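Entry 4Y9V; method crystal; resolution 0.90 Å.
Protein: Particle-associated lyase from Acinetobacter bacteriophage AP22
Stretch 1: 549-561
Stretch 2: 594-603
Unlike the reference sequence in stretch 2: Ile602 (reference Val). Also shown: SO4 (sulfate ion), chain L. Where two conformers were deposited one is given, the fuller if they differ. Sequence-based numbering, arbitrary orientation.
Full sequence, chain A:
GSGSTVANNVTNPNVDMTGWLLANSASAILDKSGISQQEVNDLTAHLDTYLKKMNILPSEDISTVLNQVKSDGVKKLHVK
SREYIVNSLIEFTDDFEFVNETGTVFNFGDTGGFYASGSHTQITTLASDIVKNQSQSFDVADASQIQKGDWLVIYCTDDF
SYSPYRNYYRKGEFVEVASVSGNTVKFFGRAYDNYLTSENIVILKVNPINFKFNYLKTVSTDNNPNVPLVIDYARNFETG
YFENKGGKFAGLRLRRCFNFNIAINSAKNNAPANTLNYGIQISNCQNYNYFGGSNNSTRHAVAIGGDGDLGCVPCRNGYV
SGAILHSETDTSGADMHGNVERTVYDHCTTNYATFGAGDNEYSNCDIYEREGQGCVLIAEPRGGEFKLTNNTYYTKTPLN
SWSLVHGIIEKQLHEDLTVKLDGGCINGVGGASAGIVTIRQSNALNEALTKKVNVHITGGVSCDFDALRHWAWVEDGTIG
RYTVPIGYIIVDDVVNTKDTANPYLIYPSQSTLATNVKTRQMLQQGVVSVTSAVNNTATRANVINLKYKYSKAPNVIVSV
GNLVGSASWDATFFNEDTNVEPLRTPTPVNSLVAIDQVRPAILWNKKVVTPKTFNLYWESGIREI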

ATOM      1  N   LYS A 549      26.403  -2.239  18.796  0.61  5.66           N
ATOM      2  CA  LYS A 549      27.244  -3.357  19.182  0.61  5.41           C
ATOM      3  C   LYS A 549      26.791  -4.624  18.457  0.61  5.06           C
ATOM      4  O   LYS A 549      25.631  -4.845  18.209  0.61  6.31           O
ATOM      5  N   TYR A 550      27.794  -5.419  18.120  1.00  5.25           N
ATOM      6  CA  TYR A 550      27.538  -6.689  17.428  1.00  5.28           C
ATOM      7  C   TYR A 550      27.317  -7.827  18.438  1.00  5.45           C
ATOM      8  O   TYR A 550      27.679  -7.745  19.598  1.00  6.59           O
ATOM      9  N   SER A 551      26.791  -8.945  17.929  1.00  5.28           N
ATOM     10  CA  SER A 551      26.658 -10.118  18.778  1.00  6.00           C
ATOM     11  C   SER A 551      27.987 -10.796  19.057  1.00  6.14           C
ATOM     12  O   SER A 551      28.099 -11.567  20.010  1.00  7.32           O
ATOM     13  N   LYS A 552      28.976 -10.559  18.194  1.00  7.05           N
ATOM     14  CA  LYS A 552      30.266 -11.230  18.236  1.00  8.86           C
ATOM     15  C   LYS A 552      31.246 -10.248  17.564  1.00  8.03           C
ATOM     16  O   LYS A 552      30.871  -9.287  16.920  1.00  7.26           O
ATOM     17  N   ALA A 553      32.553 -10.512  17.715  1.00  9.01           N
ATOM     18  CA  ALA A 553      33.540  -9.634  17.115  1.00  8.05           C
ATOM     19  C   ALA A 553      33.255  -9.497  15.621  1.00  6.89           C
ATOM     20  O   ALA A 553      33.160 -10.518  14.913  1.00  7.90           O
ATOM     21  N   PRO A 554      33.175  -8.269  15.113  1.00  6.21           N
ATOM     22  CA  PRO A 554      32.854  -8.079  13.709  1.00  5.89           C
ATOM     23  C   PRO A 554      34.076  -8.283  12.808  1.00  5.72           C
ATOM     24  O   PRO A 554      35.228  -8.332  13.255  1.00  6.45           O
ATOM     25  N   ASN A 555      33.814  -8.325  11.516  1.00  5.44           N
ATOM     26  CA  ASN A 555      34.879  -8.122  10.538  1.00  5.49           C
ATOM     27  C   ASN A 555      35.329  -6.652  10.637  1.00  5.56           C
ATOM     28  O   ASN A 555      34.487  -5.767  10.846  1.00  6.23           O
ATOM     29  N   VAL A 556      36.633  -6.412  10.467  1.00  5.41           N
ATOM     30  CA  VAL A 556      37.170  -5.077  10.564  1.00  5.34           C
ATOM     31  C   VAL A 556      38.159  -4.849   9.421  1.00  5.49           C
ATOM     32  O   VAL A 556      39.084  -5.645   9.245  1.00  6.65           O
ATOM     33  N   ILE A 557      38.016  -3.744   8.705  0.64  5.82           N
ATOM     34  CA  ILE A 557      38.948  -3.252   7.705  0.64  5.75           C
ATOM     35  C   ILE A 557      39.580  -1.954   8.213  0.64  5.76           C
ATOM     36  O   ILE A 557      38.793  -1.094   8.615  0.64  6.97           O
ATOM     37  N   VAL A 558      40.907  -1.831   8.215  0.62  5.42           N
ATOM     38  CA  VAL A 558      41.614  -0.592   8.578  0.62  5.21           C
ATOM     39  C   VAL A 558      42.476  -0.155   7.384  0.62  4.77           C
ATOM     40  O   VAL A 558      43.168  -0.982   6.792  0.62  6.24           O
ATOM     41  N   SER A 559      42.458   1.141   7.062  0.69  4.90           N
ATOM     42  CA  SER A 559      43.274   1.757   6.040  0.69  4.98           C
ATOM     43  C   SER A 559      43.908   3.047   6.556  0.69  4.68           C
ATOM     44  O   SER A 559      43.428   3.609   7.545  0.69  6.25           O
ATOM     45  N   VAL A 560      44.960   3.507   5.911  1.00  5.20           N
ATOM     46  CA  VAL A 560      45.687   4.724   6.294  1.00  5.66           C
ATOM     47  C   VAL A 560      45.654   5.700   5.128  1.00  5.41           C
ATOM     48  O   VAL A 560      45.748   5.309   3.952  1.00  7.67           O
ATOM     49  N   GLY A 561      45.546   6.991   5.426  1.00  5.14           N
ATOM     50  CA  GLY A 561      45.503   7.962   4.368  1.00  5.46           C
ATOM     51  C   GLY A 561      45.757   9.368   4.827  1.00  5.27           C
ATOM     52  O   GLY A 561      45.829   9.698   6.016  1.00  5.52           O
ATOM     53  N   ALA A 594      36.583  -6.265  19.558  1.00  6.30           N
ATOM     54  CA  ALA A 594      35.611  -6.812  20.500  1.00  6.37           C
ATOM     55  C   ALA A 594      34.226  -6.616  19.866  1.00  6.16           C
ATOM     56  O   ALA A 594      34.090  -5.962  18.840  1.00  6.41           O
ATOM     57  N   ILE A 595      33.204  -7.158  20.564  0.78  6.79           N
ATOM     58  CA  ILE A 595      31.835  -6.956  20.052  0.78  7.47           C
ATOM     59  C   ILE A 595      31.474  -5.514  19.834  0.78  6.49           C
ATOM     60  O   ILE A 595      30.635  -5.209  19.005  0.78  7.64           O
ATOM     61  N   ASP A 596      32.097  -4.676  20.684  0.55  6.53           N
ATOM     62  CA  ASP A 596      31.784  -3.278  20.844  0.55  7.13           C
ATOM     63  C   ASP A 596      32.995  -2.376  20.557  0.55  6.81           C
ATOM     64  O   ASP A 596      32.860  -1.166  20.866  0.55  7.06           O
ATOM     65  N   GLN A 597      34.135  -2.823  19.997  1.00  6.56           N
ATOM     66  CA  GLN A 597      35.343  -1.992  19.914  1.00  6.43           C
ATOM     67  C   GLN A 597      36.185  -2.407  18.716  1.00  6.18           C
ATOM     68  O   GLN A 597      36.287  -3.580  18.352  1.00  6.47           O
ATOM     69  N   VAL A 598      36.842  -1.376  18.144  1.00  5.91           N
ATOM     70  CA  VAL A 598      37.928  -1.565  17.184  1.00  5.83           C
ATOM     71  C   VAL A 598      39.086  -0.665  17.589  1.00  5.71           C
ATOM     72  O   VAL A 598      38.898   0.256  18.410  1.00  6.33           O
ATOM     73  N   ARG A 599      40.251  -0.859  17.013  1.00  5.85           N
ATOM     74  CA  ARG A 599      41.405  -0.027  17.361  1.00  5.90           C
ATOM     75  C   ARG A 599      42.384   0.023  16.223  1.00  5.87           C
ATOM     76  O   ARG A 599      43.414  -0.691  16.196  1.00  5.93           O
ATOM     77  N   PRO A 600      42.139   0.886  15.226  1.00  6.36           N
ATOM     78  CA  PRO A 600      43.070   1.007  14.105  1.00  6.71           C
ATOM     79  C   PRO A 600      44.460   1.457  14.582  1.00  6.17           C
ATOM     80  O   PRO A 600      44.582   2.221  15.525  1.00  6.95           O
ATOM     81  N   ALA A 601      45.464   0.971  13.860  1.00  6.07           N
ATOM     82  CA  ALA A 601      46.852   1.329  14.164  1.00  5.94           C
ATOM     83  C   ALA A 601      47.694   1.202  12.914  1.00  5.98           C
ATOM     84  O   ALA A 601      47.313   0.559  11.942  1.00  6.39           O
ATOM     85  N   ILE A 602      48.899   1.777  13.002  1.00  6.06           N
ATOM     86  CA  ILE A 602      49.974   1.539  12.065  1.00  6.58           C
ATOM     87  C   ILE A 602      51.093   0.798  12.773  1.00  6.29           C
ATOM     88  O   ILE A 602      51.481   1.162  13.893  1.00  7.13           O
ATOM     89  N   LEU A 603      51.635  -0.204  12.089  1.00  6.11           N
ATOM     90  CA  LEU A 603      52.895  -0.854  12.474  1.00  6.43           C
ATOM     91  C   LEU A 603      53.982  -0.311  11.529  1.00  6.48           C
ATOM     92  O   LEU A 603      53.838  -0.386  10.301  1.00  7.48           O
TER

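The two strands, 555-561 and 597-603, face each other without a single backbone hydrogen bond between them: their axes come no closer than 7.3 Å and run at 44°, so the closest contacts between the strands are between side chains. The one hydrogen bond across the contact lies outside the strands, where Tyr550 N donates to Ile595 O (3.0 Å, N-H...O angle 162°).

Between the strands, an alternating pattern supplies three apolar pairs. Val556, Val558 and Val560 all direct CA-to-CB toward the other stretch, while Val598 and Pro600 point back. Val556 (t) places CG2 3.7 Å from CG1 of Val598 (m). Val558 (t) sets CG1 3.7 Å from CB of Pro600, whose ring is C-gamma exo; here the CA atoms approach to 5.9 Å, against 7.5 Å for Val556 and Val598. At Val560 (p), CG2 meets CD1 of Ile602 at 3.9 Å. Ile602, which differs from the reference valine, starts sideways, but its m,m rotamer brings the chain end nearer, and CD1 is the atom that makes this contact.

Before the strands, the contacts involve more backbone. Ile595 has the largest covered area, 103 Å². Its chi1 is p and chi2 t, and CG2 lies 3.4 Å from CA of Lys552 and 3.8 Å from N of Ala553. This residue sits within a type I turn from Ala594 to Gln597. The turn's closing bond, Gln597 N to Ala594 O, is weak at 3.3 Å; the same two residues also pair through Ala594 N to Gln597 O at 3.0 Å. Pro554 CD reaches Ala594 O at 3.3 Å. Lys549 (chi1 m) packs CG against CB of Asp596 (chi1 p) at 3.8 Å, then its end leads away.

Arg599 points away; its extended side chain carries NH2 to sulfate O4, a 3.1 Å hydrogen bond at the guanidinium edge.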

ATOM      1  CB  LYS A 549      27.139  -3.532  20.697  0.61  6.05           C
ATOM      2  CG  LYS A 549      27.569  -2.282  21.429  0.61  7.94           C
ATOM      3  CD  LYS A 549      27.414  -2.367  22.923  0.61  7.81           C
ATOM      4  CE  LYS A 549      25.925  -2.412  23.155  0.61  9.37           C
ATOM      5  NZ  LYS A 549      25.623  -2.057  24.576  0.61 12.96           N
ATOM      6  CB  TYR A 550      28.750  -6.997  16.512  1.00  5.28           C
ATOM      7  CG  TYR A 550      28.915  -5.955  15.421  1.00  5.16           C
ATOM      8  CD1 TYR A 550      28.134  -6.009  14.300  1.00  5.34           C
ATOM      9  CD2 TYR A 550      29.811  -4.904  15.540  1.00  5.37           C
ATOM     10  CE1 TYR A 550      28.224  -5.057  13.283  1.00  5.35           C
ATOM     11  CE2 TYR A 550      29.921  -3.944  14.544  1.00  5.53           C
ATOM     12  CZ  TYR A 550      29.102  -4.028  13.443  1.00  5.30           C
ATOM     13  OH  TYR A 550      29.231  -3.012  12.489  1.00  5.70           O
ATOM     14  CB  SER A 551      25.708 -11.148  18.185  1.00  5.79           C
ATOM     15  OG  SER A 551      26.249 -11.618  16.945  1.00  6.66           O
ATOM     16  CB  LYS A 552      30.247 -12.567  17.586  1.00 11.15           C
ATOM     17  CG  LYS A 552      29.896 -12.436  16.116  1.00 11.71           C
ATOM     18  CD  LYS A 552      29.964 -13.905  15.789  1.00 18.11           C
ATOM     19  CE  LYS A 552      29.610 -14.091  14.416  1.00 22.82           C
ATOM     20  NZ  LYS A 552      29.461 -15.581  14.137  1.00 20.19           N
ATOM     21  CB  ALA A 553      34.932 -10.196  17.359  1.00  9.92           C
ATOM     22  CB  PRO A 554      32.349  -6.646  13.648  1.00  6.28           C
ATOM     23  CG  PRO A 554      33.148  -5.958  14.749  1.00  6.31           C
ATOM     24  CD  PRO A 554      33.179  -6.995  15.853  1.00  6.61           C
ATOM     25  CB  ASN A 555      34.368  -8.394   9.133  1.00  5.90           C
ATOM     26  CG  ASN A 555      33.738  -9.729   8.953  1.00  6.17           C
ATOM     27  OD1 ASN A 555      34.188 -10.740   9.510  1.00 10.15           O
ATOM     28  ND2 ASN A 555      32.690  -9.790   8.168  1.00  8.25           N
ATOM     29  CB  VAL A 556      37.880  -4.789  11.895  1.00  5.98           C
ATOM     30  CG1 VAL A 556      38.302  -3.336  11.976  1.00  6.86           C
ATOM     31  CG2 VAL A 556      36.980  -5.181  13.084  1.00  7.09           C
ATOM     32  CB  ILE A 557      38.227  -3.001   6.375  0.64  8.83           C
ATOM     33  CG1 ILE A 557      37.558  -4.234   5.823  0.64 11.50           C
ATOM     34  CG2 ILE A 557      39.218  -2.420   5.370  0.64  9.29           C
ATOM     35  CD1 ILE A 557      38.446  -5.381   5.544  0.64 14.36           C
ATOM     36  CB  VAL A 558      42.474  -0.783   9.830  0.62  5.99           C
ATOM     37  CG1 VAL A 558      43.321   0.472  10.079  0.62  5.56           C
ATOM     38  CG2 VAL A 558      41.564  -1.139  10.982  0.62  6.50           C
ATOM     39  CB  SER A 559      42.400   2.061   4.822  0.69  6.30           C
ATOM     40  OG  SER A 559      43.085   2.432   3.634  0.69  9.01           O
ATOM     41  CB  VAL A 560      47.114   4.341   6.742  1.00  6.57           C
ATOM     42  CG1 VAL A 560      47.954   3.694   5.686  1.00  8.86           C
ATOM     43  CG2 VAL A 560      47.838   5.532   7.344  1.00  9.06           C
ATOM     44  CB  ALA A 594      35.696  -6.150  21.845  1.00  7.50           C
ATOM     45  CB  ILE A 595      30.778  -7.607  20.918  0.78 10.90           C
ATOM     46  CG1 ILE A 595      30.766  -7.181  22.363  0.78 13.09           C
ATOM     47  CG2 ILE A 595      30.857  -9.092  20.835  0.78 14.44           C
ATOM     48  CD1 ILE A 595      29.654  -8.091  22.981  0.78 16.51           C
ATOM     49  CB  ASP A 596      31.215  -3.067  22.266  0.55  8.80           C
ATOM     50  CG  ASP A 596      32.198  -3.314  23.391  0.55 10.24           C
ATOM     51  OD1 ASP A 596      33.135  -4.117  23.223  0.55  9.65           O
ATOM     52  OD2 ASP A 596      32.151  -2.700  24.496  0.55 16.03           O
ATOM     53  CB  GLN A 597      36.232  -2.152  21.158  1.00  6.86           C
ATOM     54  CG  GLN A 597      35.558  -1.624  22.420  1.00  8.04           C
ATOM     55  CD  GLN A 597      36.476  -1.728  23.604  1.00 10.81           C
ATOM     56  OE1 GLN A 597      37.254  -2.666  23.742  1.00 13.33           O
ATOM     57  NE2 GLN A 597      36.375  -0.714  24.475  1.00 13.92           N
ATOM     58  CB  VAL A 598      37.501  -1.307  15.732  1.00  6.67           C
ATOM     59  CG1 VAL A 598      36.356  -2.255  15.328  1.00  7.78           C
ATOM     60  CG2 VAL A 598      37.096   0.132  15.488  1.00  7.60           C
ATOM     61  CB  ARG A 599      42.077  -0.486  18.669  1.00  6.27           C
ATOM     62  CG  ARG A 599      43.048   0.583  19.167  1.00  6.36           C
ATOM     63  CD  ARG A 599      43.773   0.130  20.455  1.00  7.73           C
ATOM     64  NE  ARG A 599      44.552   1.249  20.948  1.00  7.33           N
ATOM     65  CZ  ARG A 599      45.303   1.198  22.050  1.00  7.69           C
ATOM     66  NH1 ARG A 599      45.456   0.087  22.713  1.00  9.17           N
ATOM     67  NH2 ARG A 599      45.898   2.293  22.448  1.00  9.10           N
ATOM     68  CB  PRO A 600      42.414   2.120  13.275  1.00  9.62           C
ATOM     69  CG  PRO A 600      41.052   2.222  13.723  1.00 11.17           C
ATOM     70  CD  PRO A 600      40.978   1.788  15.106  1.00  7.16           C
ATOM     71  CB  ALA A 601      47.388   0.412  15.275  1.00  6.67           C
ATOM     72  CB  ILE A 602      50.571   2.924  11.579  1.00  9.38           C
ATOM     73  CG1 ILE A 602      49.567   3.662  10.750  1.00 11.22           C
ATOM     74  CG2 ILE A 602      51.890   2.715  10.850  1.00  8.83           C
ATOM     75  CD1 ILE A 602      49.071   2.690   9.757  1.00 28.20           C
ATOM     76  CB  LEU A 603      52.807  -2.354  12.385  1.00  6.59           C
ATOM     77  CG  LEU A 603      51.770  -3.014  13.307  1.00  7.09           C
ATOM     78  CD1 LEU A 603      51.716  -4.495  13.081  1.00  7.70           C
ATOM     79  CD2 LEU A 603      52.042  -2.736  14.759  1.00  9.98           C
TER
HETATM   80  S   SO4 L 810      49.168   3.965  23.224  0.75 10.27           S
HETATM   81  O1  SO4 L 810      50.458   4.310  23.890  0.67 11.12           O
HETATM   82  O2  SO4 L 810      49.435   3.467  21.845  0.90 11.10           O
HETATM   83  O3  SO4 L 810      48.329   5.207  23.135  0.81 12.18           O
HETATM   84  O4  SO4 L 810      48.444   2.926  24.053  0.81 11.44           O